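Local coordinates for protein endoglycosidase (PDB 6Q64) that probably hydrolyses glycosidic linkages in complex N-glycans, as a family 18 glycoside hydrolase with a TIM-barrel fold, at residues L42-Q46 against Y90-L94; I177-D183 against R223-R229; A255-T261 against Q312-Y316. The protein carries 1 engineered substitution. Numbering follows the deposited sequence.

The three contacts follow one another along the chain, and no two of them touch. Contact 1 joins the N-terminal region to the loop between the first two barrel strands. Contact 2 lies where two helices turn into neighbouring strands 184-189 and 230-235, at their N-terminal ends. Contact 3 lies beyond the C-terminal end of strand 251-254, the end at which TIM barrels carry their active sites. Contacts 2 and 3 therefore flank the chain centre from opposite sides, centres 32 Å apart. Contact 1 is nearer contact 2 (centres 22 Å, nearest atoms about 6 Å) than contact 3 (31 Å and about 13 Å). Strand 184-189 probably leads to the catalytic acid position, here engineered to glutamine.

Contact 1: L42-Q46 against Y90-L94; sequences LIEAQ and YLKML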
loop_
_atom_site.group_PDB
_atom_site.type_symbol
_atom_site.label_atom_id
_atom_site.label_comp_id
_atom_site.label_asym_id
_atom_site.label_seq_id
_atom_site.Cartn_x
_atom_site.Cartn_y
_atom_site.Cartn_z
ATOM N N LEU A 42 -7.198 24.701 -3.033
ATOM C CA LEU A 42 -6.991 23.301 -3.476
ATOM C C LEU A 42 -8.152 22.472 -2.955
ATOM O O LEU A 42 -8.773 21.757 -3.763
ATOM C CB LEU A 42 -5.644 22.736 -3.008
ATOM C CG LEU A 42 -4.440 23.342 -3.711
ATOM C CD1 LEU A 42 -3.158 22.827 -3.100
ATOM C CD2 LEU A 42 -4.488 23.096 -5.209
ATOM N N ILE A 43 -8.462 22.585 -1.669
ATOM C CA ILE A 43 -9.471 21.671 -1.081
ATOM C C ILE A 43 -10.779 21.789 -1.885
ATOM O O ILE A 43 -11.551 20.851 -1.820
ATOM C CB ILE A 43 -9.649 21.931 0.420
ATOM C CG1 ILE A 43 -10.444 20.797 1.071
ATOM C CG2 ILE A 43 -10.281 23.288 0.650
ATOM C CD1 ILE A 43 -10.352 20.788 2.569
ATOM N N GLU A 44 -10.993 22.852 -2.667
ATOM C CA GLU A 44 -12.246 23.054 -3.457
ATOM C C GLU A 44 -12.055 22.593 -4.919
ATOM O O GLU A 44 -13.060 22.473 -5.642
ATOM C CB GLU A 44 -12.708 24.527 -3.420
ATOM C CG GLU A 44 -13.334 24.988 -2.102
ATOM C CD GLU A 44 -13.799 26.448 -2.029
ATOM O OE1 GLU A 44 -14.151 27.045 -3.063
ATOM O OE2 GLU A 44 -13.809 27.007 -0.930
ATOM N N ALA A 45 -10.826 22.368 -5.382
ATOM C CA ALA A 45 -10.518 22.137 -6.821
ATOM C C ALA A 45 -10.770 20.662 -7.200
ATOM O O ALA A 45 -10.545 19.795 -6.360
ATOM C CB ALA A 45 -9.093 22.565 -7.101
ATOM N N GLN A 46 -11.252 20.395 -8.420
ATOM C CA GLN A 46 -11.749 19.053 -8.846
ATOM C C GLN A 46 -11.002 18.520 -10.067
ATOM O O GLN A 46 -10.982 17.298 -10.235
ATOM C CB GLN A 46 -13.241 19.119 -9.180
ATOM C CG GLN A 46 -14.086 19.705 -8.053
ATOM C CD GLN A 46 -13.872 19.045 -6.708
ATOM O OE1 GLN A 46 -13.390 17.918 -6.596
ATOM N NE2 GLN A 46 -14.218 19.757 -5.652
ATOM N N TYR A 90 -9.210 13.759 3.056
ATOM C CA TYR A 90 -9.048 13.962 1.597
ATOM C C TYR A 90 -7.762 13.297 1.071
ATOM O O TYR A 90 -6.617 13.642 1.546
ATOM C CB TYR A 90 -8.920 15.461 1.330
ATOM C CG TYR A 90 -10.212 16.222 1.263
ATOM C CD1 TYR A 90 -10.804 16.729 2.410
ATOM C CD2 TYR A 90 -10.806 16.492 0.040
ATOM C CE1 TYR A 90 -11.983 17.446 2.342
ATOM C CE2 TYR A 90 -11.978 17.224 -0.043
ATOM C CZ TYR A 90 -12.575 17.697 1.111
ATOM O OH TYR A 90 -13.748 18.396 0.999
ATOM N N LEU A 91 -7.885 12.419 0.074
ATOM C CA LEU A 91 -6.680 11.878 -0.616
ATOM C C LEU A 91 -5.907 13.041 -1.238
ATOM O O LEU A 91 -4.651 13.050 -1.119
ATOM C CB LEU A 91 -7.080 10.894 -1.716
ATOM C CG LEU A 91 -7.760 9.608 -1.259
ATOM C CD1 LEU A 91 -8.243 8.839 -2.477
ATOM C CD2 LEU A 91 -6.829 8.751 -0.415
ATOM N N LYS A 92 -6.627 14.006 -1.831
ATOM C CA LYS A 92 -6.030 15.065 -2.689
ATOM C C LYS A 92 -5.226 16.061 -1.844
ATOM O O LYS A 92 -4.427 16.837 -2.405
ATOM C CB LYS A 92 -7.096 15.745 -3.554
ATOM C CG LYS A 92 -8.129 16.610 -2.830
ATOM C CD LYS A 92 -8.827 17.592 -3.758
ATOM C CE LYS A 92 -10.037 18.252 -3.117
ATOM N NZ LYS A 92 -10.990 18.795 -4.117
HETATM N N MSE A 93 -5.411 16.003 -0.512
HETATM C CA MSE A 93 -4.732 16.915 0.407
HETATM C C MSE A 93 -3.559 16.237 1.108
HETATM O O MSE A 93 -2.930 16.818 1.989
HETATM C CB MSE A 93 -5.702 17.456 1.476
HETATM C CG MSE A 93 -6.792 18.414 0.968
HETATM SE SE MSE A 93 -6.142 19.777 -0.286
HETATM C CE MSE A 93 -6.613 19.451 -2.149
ATOM N N LEU A 94 -3.270 14.990 0.737
ATOM C CA LEU A 94 -2.136 14.288 1.307
ATOM C C LEU A 94 -0.874 14.991 0.851
ATOM O O LEU A 94 -0.855 15.604 -0.202
ATOM C CB LEU A 94 -2.133 12.857 0.787
ATOM C CG LEU A 94 -3.155 11.917 1.404
ATOM C CD1 LEU A 94 -3.240 10.625 0.590
ATOM C CD2 LEU A 94 -2.773 11.651 2.845
#
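The ammonium group of Lys92 reaches, on an extended side chain, into a turn formed by 42-46. There Lys92 NZ donates to Ile43 O at 3.1 Å and to Ala45 O at 2.5 Å, the latter very short, so two carbonyls of the turn share one charged donor. Leu42 O is satisfied within the turn itself, accepting from Ala45 N at 2.7 Å, while Gln46 N is held by Asp50. Phe120 adds a cation-pi contact to the Lys92 side chain. In the TIM barrel, 42-46 belongs to the N-terminal lead-in to helix 53-65, and 90-94 to the loop between strands 72-76 and 100-102, so the lysine ties that lead-in to the loop after the first strand. The 90-94 backbone is itself well supplied: Leu91 N and Lys92 N both donate to the carboxylate of Asp117 on helix 112-123, Lys92 O accepts from Lys125, and Leu94 N bonds to Leu91 O at 3.0 Å. Beside this polar core, Ile43 CG1 lies over the face of the Tyr90 ring, a CH-pi contact 4.0 Å from the centroid. Met93, a selenomethionine, bends its end back, bringing CE to 3.5 Å from Leu42 CB and SE to 4.2 Å from Ile43 CB.

Contact 2: I177-D183 against R223-R229; sequences IEKYNLD and RLRPAGR
Residues 177-179 finish helix 162-179. A Schellman motif ends it, with Asn181 in positive phi (44/35) as C-prime, Leu182 N bonded to Ile177 O (3.0 Å) and Asn181 N weakly to Glu178 O (3.3 Å). The chain extends through Leu182 towards strand 184-189. Residues 223-229 leave helix 211-224 and lead into neighbouring strand 230-235, completing a beta-alpha-beta unit of the TIM barrel. Arg223 sends NE to Glu178 OE1 at 2.7 Å in a salt bridge; its NH1 adds a weak bond to the same oxygen at 3.1 Å and also meets Asp175. Leu224 (p, p) sets CD2 4.4 Å from Ile177 CD1. A type I turn runs from Arg225 to Gly228, closed by Gly228 N to Arg225 O (3.0 Å), with Gly228 at phi 75°. Arg229 is extended (-84/172), its CA 4.8 Å from Asp183 CA. With chi1 m, chi2 t, chi3 -128° and chi4 -106°, the Arg229 side chain passes Ile177, CD lying 3.8 Å from CG2, and NH1 donates to Leu182 O (2.7 Å) and Asn181 OD1 (3.3 Å). Asp183, which opens the family's DxxDxDxE signature, bonds through OD1 to Ala129 N. Two arginines thus hold 177-183: one by charge pairing, the other through neutral oxygens at the helix end.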
loop_
_atom_site.group_PDB
_atom_site.type_symbol
_atom_site.label_atom_id
_atom_site.label_comp_id
_atom_site.label_asym_id
_atom_site.label_seq_id
_atom_site.Cartn_x
_atom_site.Cartn_y
_atom_site.Cartn_z
ATOM N N ILE A 177 -13.313 -3.065 -7.967
ATOM C CA ILE A 177 -12.235 -2.060 -8.200
ATOM C C ILE A 177 -12.572 -1.245 -9.451
ATOM O O ILE A 177 -12.357 -0.023 -9.406
ATOM C CB ILE A 177 -10.854 -2.748 -8.324
ATOM C CG1 ILE A 177 -10.271 -3.047 -6.943
ATOM C CG2 ILE A 177 -9.876 -1.950 -9.182
ATOM C CD1 ILE A 177 -9.194 -4.085 -6.960
ATOM N N GLU A 178 -13.000 -1.897 -10.540
ATOM C CA GLU A 178 -13.215 -1.239 -11.861
ATOM C C GLU A 178 -14.434 -0.315 -11.734
ATOM O O GLU A 178 -14.468 0.734 -12.414
ATOM C CB GLU A 178 -13.384 -2.278 -12.978
ATOM C CG GLU A 178 -12.172 -3.195 -13.152
ATOM C CD GLU A 178 -12.178 -4.103 -14.381
ATOM O OE1 GLU A 178 -11.580 -5.215 -14.341
ATOM O OE2 GLU A 178 -12.757 -3.683 -15.391
ATOM N N LYS A 179 -15.368 -0.694 -10.855
ATOM C CA LYS A 179 -16.669 -0.014 -10.609
ATOM C C LYS A 179 -16.443 1.374 -10.002
ATOM O O LYS A 179 -17.235 2.255 -10.273
ATOM C CB LYS A 179 -17.534 -0.849 -9.657
ATOM C CG LYS A 179 -18.598 -0.057 -8.916
ATOM C CD LYS A 179 -19.554 -0.887 -8.103
ATOM C CE LYS A 179 -20.853 -0.151 -7.848
ATOM N NZ LYS A 179 -21.949 -1.108 -7.604
ATOM N N TYR A 180 -15.435 1.542 -9.159
ATOM C CA TYR A 180 -15.169 2.816 -8.450
ATOM C C TYR A 180 -13.884 3.432 -9.020
ATOM O O TYR A 180 -13.378 4.386 -8.439
ATOM C CB TYR A 180 -15.218 2.544 -6.942
ATOM C CG TYR A 180 -16.619 2.332 -6.401
ATOM C CD1 TYR A 180 -17.561 3.367 -6.417
ATOM C CD2 TYR A 180 -17.007 1.112 -5.857
ATOM C CE1 TYR A 180 -18.841 3.201 -5.908
ATOM C CE2 TYR A 180 -18.288 0.930 -5.351
ATOM C CZ TYR A 180 -19.207 1.975 -5.375
ATOM O OH TYR A 180 -20.477 1.788 -4.897
ATOM N N ASN A 181 -13.431 2.915 -10.171
ATOM C CA ASN A 181 -12.163 3.220 -10.902
ATOM C C ASN A 181 -10.942 3.312 -9.955
ATOM O O ASN A 181 -9.999 4.075 -10.273
ATOM C CB ASN A 181 -12.339 4.435 -11.821
ATOM C CG ASN A 181 -11.060 4.826 -12.535
ATOM O OD1 ASN A 181 -10.450 4.026 -13.232
ATOM N ND2 ASN A 181 -10.600 6.045 -12.318
ATOM N N LEU A 182 -10.877 2.503 -8.895
ATOM C CA LEU A 182 -9.685 2.445 -8.003
ATOM C C LEU A 182 -8.479 1.839 -8.756
ATOM O O LEU A 182 -8.665 1.310 -9.876
ATOM C CB LEU A 182 -10.071 1.657 -6.750
ATOM C CG LEU A 182 -11.037 2.384 -5.807
ATOM C CD1 LEU A 182 -11.834 1.421 -4.933
ATOM C CD2 LEU A 182 -10.291 3.375 -4.925
ATOM N N ASP A 183 -7.263 1.944 -8.214
ATOM C CA ASP A 183 -6.029 1.638 -8.993
ATOM C C ASP A 183 -5.464 0.272 -8.603
ATOM O O ASP A 183 -4.413 -0.073 -9.130
ATOM C CB ASP A 183 -4.958 2.722 -8.858
ATOM C CG ASP A 183 -5.542 4.122 -8.871
ATOM O OD1 ASP A 183 -5.980 4.581 -7.779
ATOM O OD2 ASP A 183 -5.597 4.729 -9.974
ATOM N N ARG A 223 -6.021 -9.493 -15.051
ATOM C CA ARG A 223 -7.091 -8.499 -15.260
ATOM C C ARG A 223 -6.533 -7.097 -15.055
ATOM O O ARG A 223 -6.613 -6.283 -15.992
ATOM C CB ARG A 223 -8.299 -8.772 -14.367
ATOM C CG ARG A 223 -9.581 -8.370 -15.074
ATOM C CD ARG A 223 -10.825 -8.973 -14.487
ATOM N NE ARG A 223 -11.854 -7.948 -14.450
ATOM C CZ ARG A 223 -13.063 -8.121 -13.936
ATOM N NH1 ARG A 223 -13.933 -7.122 -13.931
ATOM N NH2 ARG A 223 -13.398 -9.296 -13.426
ATOM N N LEU A 224 -5.957 -6.816 -13.898
ATOM C CA LEU A 224 -5.696 -5.404 -13.557
ATOM C C LEU A 224 -4.261 -5.011 -13.940
ATOM O O LEU A 224 -3.968 -3.796 -13.968
ATOM C CB LEU A 224 -6.124 -5.146 -12.104
ATOM C CG LEU A 224 -5.526 -6.034 -11.032
ATOM C CD1 LEU A 224 -4.050 -5.880 -11.092
ATOM C CD2 LEU A 224 -6.049 -5.688 -9.645
ATOM N N ARG A 225 -3.413 -5.937 -14.381
ATOM C CA ARG A 225 -2.089 -5.488 -14.898
ATOM C C ARG A 225 -2.226 -4.810 -16.265
ATOM O O ARG A 225 -1.698 -3.724 -16.485
ATOM C CB ARG A 225 -1.031 -6.593 -14.955
ATOM C CG ARG A 225 0.339 -6.010 -15.280
ATOM C CD ARG A 225 1.505 -6.873 -14.899
ATOM N NE ARG A 225 1.885 -6.698 -13.516
ATOM C CZ ARG A 225 2.847 -7.387 -12.936
ATOM N NH1 ARG A 225 3.481 -8.316 -13.614
ATOM N NH2 ARG A 225 3.162 -7.196 -11.672
ATOM N N PRO A 226 -2.879 -5.420 -17.273
ATOM C CA PRO A 226 -3.011 -4.736 -18.557
ATOM C C PRO A 226 -3.840 -3.443 -18.426
ATOM O O PRO A 226 -3.861 -2.685 -19.356
ATOM C CB PRO A 226 -3.643 -5.781 -19.503
ATOM C CG PRO A 226 -4.202 -6.879 -18.586
ATOM C CD PRO A 226 -3.482 -6.762 -17.254
ATOM N N ALA A 227 -4.489 -3.197 -17.286
ATOM C CA ALA A 227 -5.311 -1.977 -17.075
ATOM C C ALA A 227 -4.459 -0.849 -16.465
ATOM O O ALA A 227 -5.018 0.191 -16.147
ATOM C CB ALA A 227 -6.531 -2.297 -16.224
ATOM N N GLY A 228 -3.153 -1.051 -16.301
ATOM C CA GLY A 228 -2.252 -0.107 -15.620
ATOM C C GLY A 228 -2.418 -0.135 -14.109
ATOM O O GLY A 228 -1.734 0.653 -13.445
ATOM N N ARG A 229 -3.257 -1.014 -13.552
ATOM C CA ARG A 229 -3.487 -1.084 -12.078
ATOM C C ARG A 229 -2.422 -1.943 -11.387
ATOM O O ARG A 229 -1.648 -2.644 -12.022
ATOM C CB ARG A 229 -4.900 -1.600 -11.792
ATOM C CG ARG A 229 -5.958 -0.598 -12.196
ATOM C CD ARG A 229 -7.366 -0.986 -11.847
ATOM N NE ARG A 229 -8.126 -0.863 -13.088
ATOM C CZ ARG A 229 -8.996 0.094 -13.385
ATOM N NH1 ARG A 229 -9.279 1.055 -12.521
ATOM N NH2 ARG A 229 -9.596 0.071 -14.558
#

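Contact 3: A255-T261 against Q312-Y316; sequences AYWESST and QILDY
This buried, largely polar contact fastens the loop after barrel strand 251-254 to helix 311-317, on the C-terminal side of the strands in the TIM barrel. The helix precedes strand 329-333, the last of the barrel, and the loop leads into helix 261-268. Residues 255-260 form an irregular arc, starting from Ala255 (-88/47) and Tyr256 (-66/-56) and reaching an extended Ser260 (-153/146), the N-cap of helix 261-268. Residues 312-316 are regular helix, with Tyr316 N bonded to Gln312 O at 3.0 Å. The closest CA atoms are those of Thr261 and Asp315, 7.1 Å apart. Three side chains, one turn apart or adjacent on the helix, meet the arc. Gln312 (t, t) stretches across, and its NE2 donates to Tyr256 O at 3.0 Å, with Glu258 O also 3.1 Å from NE2. Tyr316 (chi1 m, chi2 20°) brings ring atom CE2 to 3.4 Å from Ala255 CB, and its OH donates to Ala255 O at 2.6 Å; the ring also packs on Ile282 and Ile330 of the flanking strands. The Glu258 side chain turns its carboxylate to Lys267, while its CB lies 3.8 Å from Tyr316 OH. The carbonyls of Ala255 and Tyr256 are thus both met by helix side chains. At the other end of the arc, Asp315 (chi1 t) bonds mainly to Tyr298, yet its OD2 also accepts from Thr261 OG1 at 2.7 Å.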
loop_
_atom_site.group_PDB
_atom_site.type_symbol
_atom_site.label_atom_id
_atom_site.label_comp_id
_atom_site.label_asym_id
_atom_site.label_seq_id
_atom_site.Cartn_x
_atom_site.Cartn_y
_atom_site.Cartn_z
ATOM N N ALA A 255 6.832 -3.455 9.682
ATOM C CA ALA A 255 8.048 -3.374 10.537
ATOM C C ALA A 255 7.774 -2.530 11.788
ATOM O O ALA A 255 8.614 -1.669 12.136
ATOM C CB ALA A 255 9.209 -2.798 9.753
ATOM N N TYR A 256 6.663 -2.789 12.467
ATOM C CA TYR A 256 6.187 -1.933 13.585
ATOM C C TYR A 256 7.177 -2.004 14.774
ATOM O O TYR A 256 7.681 -0.932 15.198
ATOM C CB TYR A 256 4.762 -2.324 13.991
ATOM C CG TYR A 256 3.671 -2.304 12.934
ATOM C CD1 TYR A 256 3.721 -1.533 11.782
ATOM C CD2 TYR A 256 2.512 -3.028 13.160
ATOM C CE1 TYR A 256 2.658 -1.507 10.882
ATOM C CE2 TYR A 256 1.446 -3.019 12.272
ATOM C CZ TYR A 256 1.504 -2.243 11.131
ATOM O OH TYR A 256 0.417 -2.303 10.285
ATOM N N TRP A 257 7.481 -3.200 15.306
ATOM C CA TRP A 257 8.153 -3.338 16.633
ATOM C C TRP A 257 9.632 -3.720 16.501
ATOM O O TRP A 257 10.262 -4.007 17.534
ATOM C CB TRP A 257 7.396 -4.327 17.527
ATOM C CG TRP A 257 5.919 -4.209 17.349
ATOM C CD1 TRP A 257 5.039 -5.153 16.901
ATOM C CD2 TRP A 257 5.160 -3.009 17.538
ATOM N NE1 TRP A 257 3.778 -4.629 16.808
ATOM C CE2 TRP A 257 3.818 -3.316 17.210
ATOM C CE3 TRP A 257 5.491 -1.720 17.972
ATOM C CZ2 TRP A 257 2.801 -2.373 17.325
ATOM C CZ3 TRP A 257 4.490 -0.785 18.046
ATOM C CH2 TRP A 257 3.167 -1.115 17.741
ATOM N N GLU A 258 10.193 -3.655 15.304
ATOM C CA GLU A 258 11.635 -3.865 15.090
ATOM C C GLU A 258 12.423 -2.745 15.755
ATOM O O GLU A 258 12.175 -1.623 15.435
ATOM C CB GLU A 258 11.926 -3.942 13.594
ATOM C CG GLU A 258 11.754 -5.339 13.014
ATOM C CD GLU A 258 10.330 -5.829 12.824
ATOM O OE1 GLU A 258 10.170 -7.046 12.712
ATOM O OE2 GLU A 258 9.386 -5.000 12.773
ATOM N N SER A 259 13.423 -3.038 16.569
ATOM C CA SER A 259 14.117 -2.013 17.382
ATOM C C SER A 259 15.517 -1.682 16.854
ATOM O O SER A 259 16.218 -0.920 17.574
ATOM C CB SER A 259 14.120 -2.440 18.839
ATOM O OG SER A 259 15.329 -3.067 19.247
ATOM N N SER A 260 15.923 -2.220 15.683
ATOM C CA SER A 260 17.301 -2.123 15.085
ATOM C C SER A 260 17.268 -2.236 13.559
ATOM O O SER A 260 16.428 -2.978 13.025
ATOM C CB SER A 260 18.229 -3.170 15.625
ATOM O OG SER A 260 17.954 -4.445 15.055
ATOM N N THR A 261 18.165 -1.525 12.879
ATOM C CA THR A 261 18.264 -1.556 11.398
ATOM C C THR A 261 18.375 -3.010 10.971
ATOM O O THR A 261 17.611 -3.467 10.110
ATOM C CB THR A 261 19.474 -0.804 10.831
ATOM O OG1 THR A 261 19.452 0.575 11.217
ATOM C CG2 THR A 261 19.504 -0.864 9.321
ATOM N N GLN A 312 13.194 5.557 13.927
ATOM C CA GLN A 312 12.565 4.399 13.221
ATOM C C GLN A 312 12.199 4.852 11.813
ATOM O O GLN A 312 12.833 4.386 10.868
ATOM C CB GLN A 312 11.354 3.804 13.956
ATOM C CG GLN A 312 10.736 2.570 13.302
ATOM C CD GLN A 312 9.786 1.763 14.171
ATOM O OE1 GLN A 312 8.651 2.131 14.507
ATOM N NE2 GLN A 312 10.225 0.574 14.515
ATOM N N ILE A 313 11.248 5.755 11.635
ATOM C CA ILE A 313 10.758 6.101 10.261
ATOM C C ILE A 313 11.889 6.717 9.417
ATOM O O ILE A 313 11.836 6.659 8.171
ATOM C CB ILE A 313 9.521 7.011 10.298
ATOM C CG1 ILE A 313 8.866 7.084 8.913
ATOM C CG2 ILE A 313 9.885 8.380 10.850
ATOM C CD1 ILE A 313 7.404 7.472 8.920
ATOM N N LEU A 314 12.900 7.311 10.023
ATOM C CA LEU A 314 13.894 8.027 9.187
ATOM C C LEU A 314 14.927 7.012 8.736
ATOM O O LEU A 314 15.429 7.166 7.605
ATOM C CB LEU A 314 14.532 9.179 9.971
ATOM C CG LEU A 314 13.566 10.248 10.476
ATOM C CD1 LEU A 314 14.305 11.281 11.296
ATOM C CD2 LEU A 314 12.846 10.906 9.324
ATOM N N ASP A 315 15.233 6.042 9.610
ATOM C CA ASP A 315 16.121 4.914 9.270
ATOM C C ASP A 315 15.498 4.195 8.085
ATOM O O ASP A 315 16.208 3.953 7.084
ATOM C CB ASP A 315 16.312 3.955 10.439
ATOM C CG ASP A 315 17.399 2.925 10.181
ATOM O OD1 ASP A 315 18.513 3.331 9.719
ATOM O OD2 ASP A 315 17.101 1.726 10.404
ATOM N N TYR A 316 14.202 3.907 8.185
ATOM C CA TYR A 316 13.481 3.157 7.129
ATOM C C TYR A 316 13.657 3.896 5.795
ATOM O O TYR A 316 14.084 3.355 4.779
ATOM C CB TYR A 316 12.024 2.934 7.520
ATOM C CG TYR A 316 11.797 1.946 8.632
ATOM C CD1 TYR A 316 12.797 1.579 9.526
ATOM C CD2 TYR A 316 10.559 1.356 8.804
ATOM C CE1 TYR A 316 12.575 0.664 10.560
ATOM C CE2 TYR A 316 10.303 0.470 9.850
ATOM C CZ TYR A 316 11.307 0.139 10.741
ATOM O OH TYR A 316 11.054 -0.732 11.757
#